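PDB 1ZJ8: sulfite reductase [ferredoxin] from Mycobacterium tuberculosis, which catalyses the six-electron reduction of sulfite to sulfide with ferredoxin as electron donor, using a siroheme and a [4Fe-4S] cluster. Local coordinates for residues A[72-77]-A[103-108]; A[146-151]-A[431-436]. All blocks are in the same frame, centred on the assembly; numbering follows the deposited sequence.

Interaction 1: A[72-77]-A[103-108]. With SRM (siroheme), chain E.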
loop_
_atom_site.group_PDB
_atom_site.type_symbol
_atom_site.label_atom_id
_atom_site.label_comp_id
_atom_site.label_asym_id
_atom_site.label_seq_id
_atom_site.Cartn_x
_atom_site.Cartn_y
_atom_site.Cartn_z
ATOM N N GLY A 72 -18.351 9.789 2.584
ATOM C CA GLY A 72 -18.570 8.686 1.638
ATOM C C GLY A 72 -18.155 9.025 0.218
ATOM O O GLY A 72 -17.146 8.527 -0.289
ATOM N N ARG A 73 -18.930 9.884 -0.430
ATOM C CA ARG A 73 -18.749 10.144 -1.847
ATOM C C ARG A 73 -17.435 10.867 -2.182
ATOM O O ARG A 73 -16.924 10.740 -3.299
ATOM C CB ARG A 73 -19.966 10.907 -2.366
ATOM C CG ARG A 73 -20.785 10.123 -3.373
ATOM C CD ARG A 73 -22.184 10.728 -3.664
ATOM N NE ARG A 73 -23.238 10.033 -2.904
ATOM C CZ ARG A 73 -24.189 10.622 -2.182
ATOM N NH1 ARG A 73 -24.279 11.946 -2.120
ATOM N NH2 ARG A 73 -25.064 9.878 -1.525
ATOM N N PHE A 74 -16.897 11.617 -1.215
ATOM C CA PHE A 74 -15.577 12.288 -1.345
ATOM C C PHE A 74 -14.444 11.311 -1.663
ATOM O O PHE A 74 -13.513 11.629 -2.399
ATOM C CB PHE A 74 -15.214 13.025 -0.038
ATOM C CG PHE A 74 -15.542 14.497 -0.039
ATOM C CD1 PHE A 74 -16.792 14.957 -0.441
ATOM C CD2 PHE A 74 -14.601 15.431 0.400
ATOM C CE1 PHE A 74 -17.093 16.326 -0.417
ATOM C CE2 PHE A 74 -14.897 16.809 0.423
ATOM C CZ PHE A 74 -16.139 17.249 0.017
ATOM N N ARG A 75 -14.537 10.123 -1.093
ATOM C CA ARG A 75 -13.505 9.112 -1.240
ATOM C C ARG A 75 -13.273 8.755 -2.703
ATOM O O ARG A 75 -12.142 8.539 -3.123
ATOM C CB ARG A 75 -13.885 7.883 -0.431
ATOM C CG ARG A 75 -13.994 8.200 1.053
ATOM C CD ARG A 75 -14.349 6.984 1.833
ATOM N NE ARG A 75 -14.329 7.259 3.257
ATOM C CZ ARG A 75 -14.478 6.334 4.194
ATOM N NH1 ARG A 75 -14.656 5.059 3.867
ATOM N NH2 ARG A 75 -14.443 6.682 5.467
ATOM N N TRP A 76 -14.328 8.754 -3.503
ATOM C CA TRP A 76 -14.191 8.444 -4.923
ATOM C C TRP A 76 -13.262 9.413 -5.628
ATOM O O TRP A 76 -12.941 9.201 -6.806
ATOM C CB TRP A 76 -15.554 8.441 -5.620
ATOM C CG TRP A 76 -16.198 7.114 -5.617
ATOM C CD1 TRP A 76 -16.330 6.276 -6.676
ATOM C CD2 TRP A 76 -16.794 6.448 -4.490
ATOM N NE1 TRP A 76 -16.983 5.131 -6.289
ATOM C CE2 TRP A 76 -17.283 5.215 -4.953
ATOM C CE3 TRP A 76 -16.975 6.784 -3.142
ATOM C CZ2 TRP A 76 -17.931 4.309 -4.117
ATOM C CZ3 TRP A 76 -17.621 5.882 -2.308
ATOM C CH2 TRP A 76 -18.090 4.660 -2.797
ATOM N N TRP A 77 -12.854 10.473 -4.926
ATOM C CA TRP A 77 -11.828 11.378 -5.428
ATOM C C TRP A 77 -10.608 11.454 -4.519
ATOM O O TRP A 77 -9.813 12.384 -4.620
ATOM C CB TRP A 77 -12.410 12.768 -5.665
ATOM C CG TRP A 77 -13.391 12.752 -6.763
ATOM C CD1 TRP A 77 -14.733 12.656 -6.640
ATOM C CD2 TRP A 77 -13.113 12.785 -8.171
ATOM N NE1 TRP A 77 -15.322 12.640 -7.876
ATOM C CE2 TRP A 77 -14.351 12.717 -8.840
ATOM C CE3 TRP A 77 -11.940 12.873 -8.930
ATOM C CZ2 TRP A 77 -14.460 12.737 -10.241
ATOM C CZ3 TRP A 77 -12.051 12.884 -10.326
ATOM C CH2 TRP A 77 -13.312 12.817 -10.961
ATOM N N LYS A 103 -11.540 19.800 10.139
ATOM C CA LYS A 103 -11.958 20.596 8.969
ATOM C C LYS A 103 -10.935 20.504 7.836
ATOM O O LYS A 103 -10.952 21.333 6.913
ATOM C CB LYS A 103 -12.183 22.084 9.328
ATOM C CG LYS A 103 -10.999 23.076 8.968
ATOM C CD LYS A 103 -11.467 24.541 8.955
ATOM C CE LYS A 103 -10.314 25.535 8.930
ATOM N NZ LYS A 103 -9.830 25.750 7.551
ATOM N N TYR A 104 -10.046 19.512 7.905
ATOM C CA TYR A 104 -8.970 19.349 6.926
ATOM C C TYR A 104 -9.029 17.956 6.302
ATOM O O TYR A 104 -9.643 17.046 6.854
ATOM C CB TYR A 104 -7.619 19.589 7.608
ATOM C CG TYR A 104 -7.389 21.025 8.056
ATOM C CD1 TYR A 104 -7.025 22.004 7.135
ATOM C CD2 TYR A 104 -7.532 21.400 9.398
ATOM C CE1 TYR A 104 -6.810 23.312 7.527
ATOM C CE2 TYR A 104 -7.326 22.711 9.809
ATOM C CZ TYR A 104 -6.960 23.668 8.867
ATOM O OH TYR A 104 -6.726 24.990 9.228
ATOM N N PHE A 105 -8.393 17.802 5.146
ATOM C CA PHE A 105 -8.434 16.545 4.386
ATOM C C PHE A 105 -7.061 15.941 4.137
ATOM O O PHE A 105 -6.088 16.648 3.876
ATOM C CB PHE A 105 -9.097 16.777 3.021
ATOM C CG PHE A 105 -10.548 17.147 3.113
ATOM C CD1 PHE A 105 -10.940 18.491 3.136
ATOM C CD2 PHE A 105 -11.525 16.155 3.201
ATOM C CE1 PHE A 105 -12.281 18.843 3.238
ATOM C CE2 PHE A 105 -12.870 16.492 3.299
ATOM C CZ PHE A 105 -13.252 17.842 3.319
ATOM N N MET A 106 -6.996 14.624 4.210
ATOM C CA MET A 106 -5.939 13.890 3.555
ATOM C C MET A 106 -6.347 13.827 2.075
ATOM O O MET A 106 -7.506 13.522 1.757
ATOM C CB MET A 106 -5.834 12.472 4.124
ATOM C CG MET A 106 -4.705 11.610 3.516
ATOM S SD MET A 106 -5.083 10.839 1.894
ATOM C CE MET A 106 -5.978 9.370 2.435
ATOM N N MET A 107 -5.416 14.122 1.171
ATOM C CA MET A 107 -5.670 13.938 -0.257
ATOM C C MET A 107 -4.633 12.991 -0.879
ATOM O O MET A 107 -3.430 13.159 -0.676
ATOM C CB MET A 107 -5.694 15.270 -0.982
ATOM C CG MET A 107 -6.167 15.135 -2.427
ATOM S SD MET A 107 -6.314 16.729 -3.297
ATOM C CE MET A 107 -4.606 17.148 -3.553
ATOM N N ARG A 108 -5.121 12.012 -1.639
ATOM C CA ARG A 108 -4.321 10.886 -2.127
ATOM C C ARG A 108 -4.201 10.956 -3.638
ATOM O O ARG A 108 -5.204 10.902 -4.349
ATOM C CB ARG A 108 -5.002 9.561 -1.730
ATOM C CG ARG A 108 -4.271 8.272 -2.161
ATOM C CD ARG A 108 -5.023 6.997 -1.727
ATOM N NE ARG A 108 -5.006 6.808 -0.274
ATOM C CZ ARG A 108 -5.567 5.781 0.367
ATOM N NH1 ARG A 108 -6.206 4.814 -0.281
ATOM N NH2 ARG A 108 -5.487 5.699 1.679
HETATM FE FE SRM E . -5.264 1.662 4.106
HETATM C CHA SRM E . -8.083 2.724 5.717
HETATM C CHB SRM E . -3.625 4.359 5.229
HETATM C CHC SRM E . -2.595 0.669 2.530
HETATM C CHD SRM E . -6.042 -1.610 4.893
HETATM N NA SRM E . -5.808 3.322 5.079
HETATM C C1A SRM E . -7.031 3.649 5.554
HETATM C C2A SRM E . -7.176 5.099 5.903
HETATM C CMA SRM E . -7.832 5.824 4.769
HETATM C CDA SRM E . -7.841 5.312 7.234
HETATM C CEA SRM E . -9.270 5.750 7.288
HETATM O O3A SRM E . -10.136 5.006 6.815
HETATM O O4A SRM E . -9.587 6.839 7.788
HETATM C C3A SRM E . -5.742 5.486 6.036
HETATM C CAA SRM E . -5.416 6.844 5.512
HETATM C CBA SRM E . -5.599 7.732 6.713
HETATM C CCA SRM E . -4.662 8.895 6.665
HETATM O O1A SRM E . -3.489 8.710 6.275
HETATM O O2A SRM E . -5.095 10.025 6.998
HETATM C C4A SRM E . -5.015 4.349 5.402
HETATM N NB SRM E . -3.498 2.473 3.806
HETATM C C1B SRM E . -2.954 3.597 4.276
HETATM C C2B SRM E . -1.617 3.953 3.688
HETATM C CMB SRM E . -1.427 5.419 3.421
HETATM C CDB SRM E . -0.574 3.517 4.662
HETATM C CEB SRM E . 0.852 3.768 4.325
HETATM O O3B SRM E . 1.559 4.581 4.960
HETATM O O4B SRM E . 1.313 3.139 3.373
HETATM C C3B SRM E . -1.642 3.059 2.467
HETATM C CAB SRM E . -2.306 3.749 1.305
HETATM C CBB SRM E . -1.848 3.199 -0.011
HETATM C CCB SRM E . -2.694 3.744 -1.125
HETATM O O1B SRM E . -2.275 4.640 -1.854
HETATM O O2B SRM E . -3.810 3.289 -1.356
HETATM C C4B SRM E . -2.614 2.008 2.928
HETATM N NC SRM E . -4.431 -0.067 3.888
HETATM C C1C SRM E . -3.413 -0.327 3.042
HETATM C C2C SRM E . -3.022 -1.659 3.034
HETATM C CDC SRM E . -1.801 -2.290 2.452
HETATM C CEC SRM E . -1.759 -2.728 1.040
HETATM O O3C SRM E . -2.684 -2.412 0.258
HETATM O O4C SRM E . -0.780 -3.418 0.721
HETATM C C3C SRM E . -3.999 -2.268 3.761
HETATM C CAC SRM E . -3.935 -3.747 3.965
HETATM C CBC SRM E . -4.190 -4.689 2.808
HETATM C CCC SRM E . -5.689 -4.810 2.597
HETATM O O1C SRM E . -6.349 -3.844 2.127
HETATM O O2C SRM E . -6.223 -5.898 2.935
HETATM C C4C SRM E . -4.870 -1.308 4.208
HETATM N ND SRM E . -6.921 0.730 4.800
HETATM C C1D SRM E . -6.916 -0.552 5.200
HETATM C C2D SRM E . -7.998 -0.761 6.075
HETATM C CAD SRM E . -8.684 -2.107 6.225
HETATM C CBD SRM E . -9.867 -2.409 5.359
HETATM C CCD SRM E . -10.543 -3.750 5.329
HETATM O O1D SRM E . -10.482 -4.388 4.254
HETATM O O2D SRM E . -11.138 -4.208 6.341
HETATM C C3D SRM E . -8.655 0.453 6.184
HETATM C CDD SRM E . -10.082 0.629 6.627
HETATM C CED SRM E . -11.265 0.332 5.733
HETATM O O3D SRM E . -11.126 0.157 4.522
HETATM O O4D SRM E . -12.413 0.255 6.193
HETATM C C4D SRM E . -7.980 1.365 5.388
#
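NH1 of R108 has two oxygen neighbours. It is hydrogen-bonded to the carbonyl oxygen of A171, and siroheme carboxylate oxygen O2B lies over one face of the guanidinium, with O2B 3.0 Å from R108 NH1. NE of the same group is hydrogen-bonded to the side-chain oxygen of Q145, which helps fix its rotation. The positive charge next to the carboxylate is probably favourable. The arginine chain starts with CG anti to the backbone N (chi1 -179°) and bends at chi3, turning the guanidinium toward the cofactor.

The direct contact between 72-77 and 103-108 is made by F74 and F105, which both point toward the opposite segment. Their rings are near parallel, with planes at 25°, but they are slid apart and barely overlap, with ring centroids 5.3 Å apart. The closest atoms are CE2 of F74 and CZ of F105, at 3.5 Å. This is a small apolar contact without a hydrogen bond.

It joins segment 72-77, which continues from helix 67-73, to strand 104-109. That strand belongs to the ferredoxin-like half domain of the nitrite and sulfite reductases. It lies between strands 79-83 and 144-149 in a five-stranded antiparallel sheet. F105 faces the helical side of the sheet, where F74 also packs on V49 and I53 of helix 49-60 and on L79. M106 and R108 face the siroheme instead. CG of M106 is 3.8 Å from siroheme O2A, and its CE is 4.0 Å from siroheme CAA.

Interaction 2: A[146-151]-A[431-436]. With SRM (siroheme), chain E.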
loop_
_atom_site.group_PDB
_atom_site.type_symbol
_atom_site.label_atom_id
_atom_site.label_comp_id
_atom_site.label_asym_id
_atom_site.label_seq_id
_atom_site.Cartn_x
_atom_site.Cartn_y
_atom_site.Cartn_z
ATOM N N TYR A 146 -1.210 13.839 0.756
ATOM C CA TYR A 146 -1.076 15.183 1.323
ATOM C C TYR A 146 -1.931 15.243 2.576
ATOM O O TYR A 146 -2.857 14.456 2.701
ATOM C CB TYR A 146 -1.614 16.207 0.335
ATOM C CG TYR A 146 -0.885 16.343 -0.993
ATOM C CD1 TYR A 146 0.435 16.773 -1.046
ATOM C CD2 TYR A 146 -1.541 16.107 -2.202
ATOM C CE1 TYR A 146 1.100 16.953 -2.277
ATOM C CE2 TYR A 146 -0.892 16.280 -3.448
ATOM C CZ TYR A 146 0.436 16.709 -3.476
ATOM O OH TYR A 146 1.121 16.893 -4.676
ATOM N N HIS A 147 -1.625 16.139 3.512
ATOM C CA HIS A 147 -2.527 16.399 4.653
ATOM C C HIS A 147 -2.710 17.908 4.863
ATOM O O HIS A 147 -2.102 18.712 4.147
ATOM C CB HIS A 147 -2.002 15.739 5.922
ATOM C CG HIS A 147 -2.268 14.273 5.998
ATOM N ND1 HIS A 147 -1.282 13.328 5.839
ATOM C CD2 HIS A 147 -3.408 13.587 6.239
ATOM C CE1 HIS A 147 -1.799 12.120 5.979
ATOM N NE2 HIS A 147 -3.091 12.249 6.218
ATOM N N TRP A 148 -3.552 18.296 5.823
ATOM C CA TRP A 148 -3.843 19.715 6.045
ATOM C C TRP A 148 -4.448 20.381 4.796
ATOM O O TRP A 148 -4.206 21.569 4.544
ATOM C CB TRP A 148 -2.568 20.502 6.470
ATOM C CG TRP A 148 -1.959 20.013 7.754
ATOM C CD1 TRP A 148 -0.824 19.255 7.906
ATOM C CD2 TRP A 148 -2.475 20.228 9.066
ATOM N NE1 TRP A 148 -0.608 18.985 9.243
ATOM C CE2 TRP A 148 -1.605 19.576 9.974
ATOM C CE3 TRP A 148 -3.591 20.910 9.567
ATOM C CZ2 TRP A 148 -1.819 19.593 11.351
ATOM C CZ3 TRP A 148 -3.804 20.924 10.927
ATOM C CH2 TRP A 148 -2.923 20.269 11.807
ATOM N N ILE A 149 -5.227 19.638 4.015
ATOM C CA ILE A 149 -5.810 20.217 2.814
ATOM C C ILE A 149 -7.218 20.744 3.103
ATOM O O ILE A 149 -7.990 20.123 3.845
ATOM C CB ILE A 149 -5.723 19.242 1.609
ATOM C CG1 ILE A 149 -4.506 19.632 0.766
ATOM C CG2 ILE A 149 -6.986 19.268 0.737
ATOM C CD1 ILE A 149 -4.211 18.705 -0.332
ATOM N N GLU A 150 -7.517 21.913 2.531
ATOM C CA GLU A 150 -8.804 22.575 2.713
ATOM C C GLU A 150 -9.550 22.547 1.368
ATOM O O GLU A 150 -8.969 22.914 0.312
ATOM C CB GLU A 150 -8.633 24.023 3.200
ATOM C CG GLU A 150 -7.434 24.313 4.095
ATOM C CD GLU A 150 -7.521 25.701 4.769
ATOM O OE1 GLU A 150 -8.500 25.949 5.516
ATOM O OE2 GLU A 150 -6.611 26.551 4.571
ATOM N N VAL A 151 -10.825 22.129 1.415
ATOM C CA VAL A 151 -11.678 22.031 0.217
ATOM C C VAL A 151 -11.517 23.257 -0.719
ATOM O O VAL A 151 -11.379 23.110 -1.945
ATOM C CB VAL A 151 -13.206 21.788 0.592
ATOM C CG1 VAL A 151 -13.851 23.017 1.223
ATOM C CG2 VAL A 151 -14.027 21.349 -0.640
ATOM N N ILE A 431 -1.875 7.844 14.605
ATOM C CA ILE A 431 -2.712 8.829 15.306
ATOM C C ILE A 431 -2.411 10.301 14.974
ATOM O O ILE A 431 -3.215 11.169 15.313
ATOM C CB ILE A 431 -2.609 8.602 16.844
ATOM C CG1 ILE A 431 -3.787 9.240 17.583
ATOM C CG2 ILE A 431 -1.265 9.107 17.391
ATOM C CD1 ILE A 431 -4.072 8.580 18.960
ATOM N N GLU A 432 -1.275 10.580 14.325
ATOM C CA GLU A 432 -0.948 11.941 13.834
ATOM C C GLU A 432 -2.004 12.529 12.861
ATOM O O GLU A 432 -2.178 13.744 12.785
ATOM C CB GLU A 432 0.436 11.914 13.148
ATOM C CG GLU A 432 1.014 13.254 12.662
ATOM C CD GLU A 432 1.873 13.124 11.393
ATOM O OE1 GLU A 432 1.835 12.068 10.715
ATOM O OE2 GLU A 432 2.567 14.104 11.056
ATOM N N PHE A 433 -2.680 11.667 12.105
ATOM C CA PHE A 433 -3.658 12.111 11.104
ATOM C C PHE A 433 -4.856 11.147 10.934
ATOM O O PHE A 433 -5.888 11.530 10.397
ATOM C CB PHE A 433 -2.984 12.254 9.719
ATOM C CG PHE A 433 -2.051 13.462 9.561
ATOM C CD1 PHE A 433 -2.491 14.759 9.802
ATOM C CD2 PHE A 433 -0.745 13.288 9.085
ATOM C CE1 PHE A 433 -1.629 15.869 9.613
ATOM C CE2 PHE A 433 0.115 14.389 8.893
ATOM C CZ PHE A 433 -0.331 15.676 9.154
ATOM N N CYS A 434 -4.723 9.905 11.379
ATOM C CA CYS A 434 -5.729 8.885 11.117
ATOM C C CYS A 434 -6.793 8.785 12.226
ATOM O O CYS A 434 -6.453 8.755 13.414
ATOM C CB CYS A 434 -5.039 7.531 10.970
ATOM S SG CYS A 434 -6.179 6.302 10.406
ATOM N N LYS A 435 -8.068 8.685 11.839
ATOM C CA LYS A 435 -9.158 8.620 12.815
ATOM C C LYS A 435 -9.362 7.246 13.446
ATOM O O LYS A 435 -10.134 7.136 14.403
ATOM C CB LYS A 435 -10.471 9.059 12.192
ATOM C CG LYS A 435 -10.505 10.515 11.712
ATOM C CD LYS A 435 -11.839 10.826 11.016
ATOM C CE LYS A 435 -12.243 9.724 9.980
ATOM N NZ LYS A 435 -11.129 9.309 9.048
ATOM N N LEU A 436 -8.681 6.213 12.947
ATOM C CA LEU A 436 -8.880 4.848 13.466
ATOM C C LEU A 436 -7.701 4.269 14.259
ATOM O O LEU A 436 -7.734 3.095 14.647
ATOM C CB LEU A 436 -9.241 3.902 12.324
ATOM C CG LEU A 436 -10.324 4.430 11.385
ATOM C CD1 LEU A 436 -10.575 3.403 10.275
ATOM C CD2 LEU A 436 -11.612 4.767 12.144
HETATM FE FE SRM E . -5.264 1.662 4.106
HETATM C CHA SRM E . -8.083 2.724 5.717
HETATM C CHB SRM E . -3.625 4.359 5.229
HETATM C CHC SRM E . -2.595 0.669 2.530
HETATM C CHD SRM E . -6.042 -1.610 4.893
HETATM N NA SRM E . -5.808 3.322 5.079
HETATM C C1A SRM E . -7.031 3.649 5.554
HETATM C C2A SRM E . -7.176 5.099 5.903
HETATM C CMA SRM E . -7.832 5.824 4.769
HETATM C CDA SRM E . -7.841 5.312 7.234
HETATM C CEA SRM E . -9.270 5.750 7.288
HETATM O O3A SRM E . -10.136 5.006 6.815
HETATM O O4A SRM E . -9.587 6.839 7.788
HETATM C C3A SRM E . -5.742 5.486 6.036
HETATM C CAA SRM E . -5.416 6.844 5.512
HETATM C CBA SRM E . -5.599 7.732 6.713
HETATM C CCA SRM E . -4.662 8.895 6.665
HETATM O O1A SRM E . -3.489 8.710 6.275
HETATM O O2A SRM E . -5.095 10.025 6.998
HETATM C C4A SRM E . -5.015 4.349 5.402
HETATM N NB SRM E . -3.498 2.473 3.806
HETATM C C1B SRM E . -2.954 3.597 4.276
HETATM C C2B SRM E . -1.617 3.953 3.688
HETATM C CMB SRM E . -1.427 5.419 3.421
HETATM C CDB SRM E . -0.574 3.517 4.662
HETATM C CEB SRM E . 0.852 3.768 4.325
HETATM O O3B SRM E . 1.559 4.581 4.960
HETATM O O4B SRM E . 1.313 3.139 3.373
HETATM C C3B SRM E . -1.642 3.059 2.467
HETATM C CAB SRM E . -2.306 3.749 1.305
HETATM C CBB SRM E . -1.848 3.199 -0.011
HETATM C CCB SRM E . -2.694 3.744 -1.125
HETATM O O1B SRM E . -2.275 4.640 -1.854
HETATM O O2B SRM E . -3.810 3.289 -1.356
HETATM C C4B SRM E . -2.614 2.008 2.928
HETATM N NC SRM E . -4.431 -0.067 3.888
HETATM C C1C SRM E . -3.413 -0.327 3.042
HETATM C C2C SRM E . -3.022 -1.659 3.034
HETATM C CDC SRM E . -1.801 -2.290 2.452
HETATM C CEC SRM E . -1.759 -2.728 1.040
HETATM O O3C SRM E . -2.684 -2.412 0.258
HETATM O O4C SRM E . -0.780 -3.418 0.721
HETATM C C3C SRM E . -3.999 -2.268 3.761
HETATM C CAC SRM E . -3.935 -3.747 3.965
HETATM C CBC SRM E . -4.190 -4.689 2.808
HETATM C CCC SRM E . -5.689 -4.810 2.597
HETATM O O1C SRM E . -6.349 -3.844 2.127
HETATM O O2C SRM E . -6.223 -5.898 2.935
HETATM C C4C SRM E . -4.870 -1.308 4.208
HETATM N ND SRM E . -6.921 0.730 4.800
HETATM C C1D SRM E . -6.916 -0.552 5.200
HETATM C C2D SRM E . -7.998 -0.761 6.075
HETATM C CAD SRM E . -8.684 -2.107 6.225
HETATM C CBD SRM E . -9.867 -2.409 5.359
HETATM C CCD SRM E . -10.543 -3.750 5.329
HETATM O O1D SRM E . -10.482 -4.388 4.254
HETATM O O2D SRM E . -11.138 -4.208 6.341
HETATM C C3D SRM E . -8.655 0.453 6.184
HETATM C CDD SRM E . -10.082 0.629 6.627
HETATM C CED SRM E . -11.265 0.332 5.733
HETATM O O3D SRM E . -11.126 0.157 4.522
HETATM O O4D SRM E . -12.413 0.255 6.193
HETATM C C4D SRM E . -7.980 1.365 5.388
#
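H147 stacks on F433 as an offset pair. The planes are 10° apart and the ring centroids 3.8 Å apart, so the two rings lie nearly flat on each other. ND1 of H147 sits over CD2 of F433, toward the rim. Each side chain also lays its CB over the other's ring: H147 CB is 3.7 Å from the F433 centroid, and F433 CB is 3.8 Å from the H147 centroid. Both are CH-pi contacts. With CG anti to the carbonyl carbon (chi1 -78°), the H147 ring lies flat against F433 and its NE2 edge faces the siroheme. NE2 donates a hydrogen bond to carboxylate oxygen O2A, near the ring plane. The bond from H147 NE2 to O2A is 3.1 Å long and almost straight, at 170°.

W148 comes next and meets the rim of the same phenyl. F433 turns its edge toward the face of the five-membered ring in an offset edge-to-face pair, with centroids 5.1 Å apart. NE1 of W148 lies in the plane of the F433 ring, beside CE1 and CZ. F433 thus has a histidine on one face and an indole at its edge, while CG of E432 lies over its opposite face.

The loop then turns to the cofactors. C434 SG is a ligand of a cluster iron and accepts an N-H...S hydrogen bond from L436 N at 3.6 Å. K435 NZ makes a weak hydrogen bond to siroheme O4A at 3.2 Å. An aromatic cluster of H147, W148 and F433 thus joins the ferredoxin-like half domain to a cysteine loop of the siroheme and [4Fe-4S] site of sulfite and nitrite reductases.

Interactions 1 and 2 meet in one antiparallel sheet, where strands 104-109 and 144-149 are neighbours. Their centres are about 10 Å apart. A probable backbone hydrogen bond runs from F105 N to I149 O at 2.7 Å. M106 packs against H147, and both residues meet the siroheme carboxylate that carries O2A. The two contacts also differ in their carboxylates, since R108 of interaction 1 meets the one carrying O2B. Segment 431-436 reaches the [4Fe-4S] cluster through C434, while the side chain of F433 stays about 8 Å from it. Interaction 1 continues the connection outward from the cofactor, through the sheet to the helices behind it.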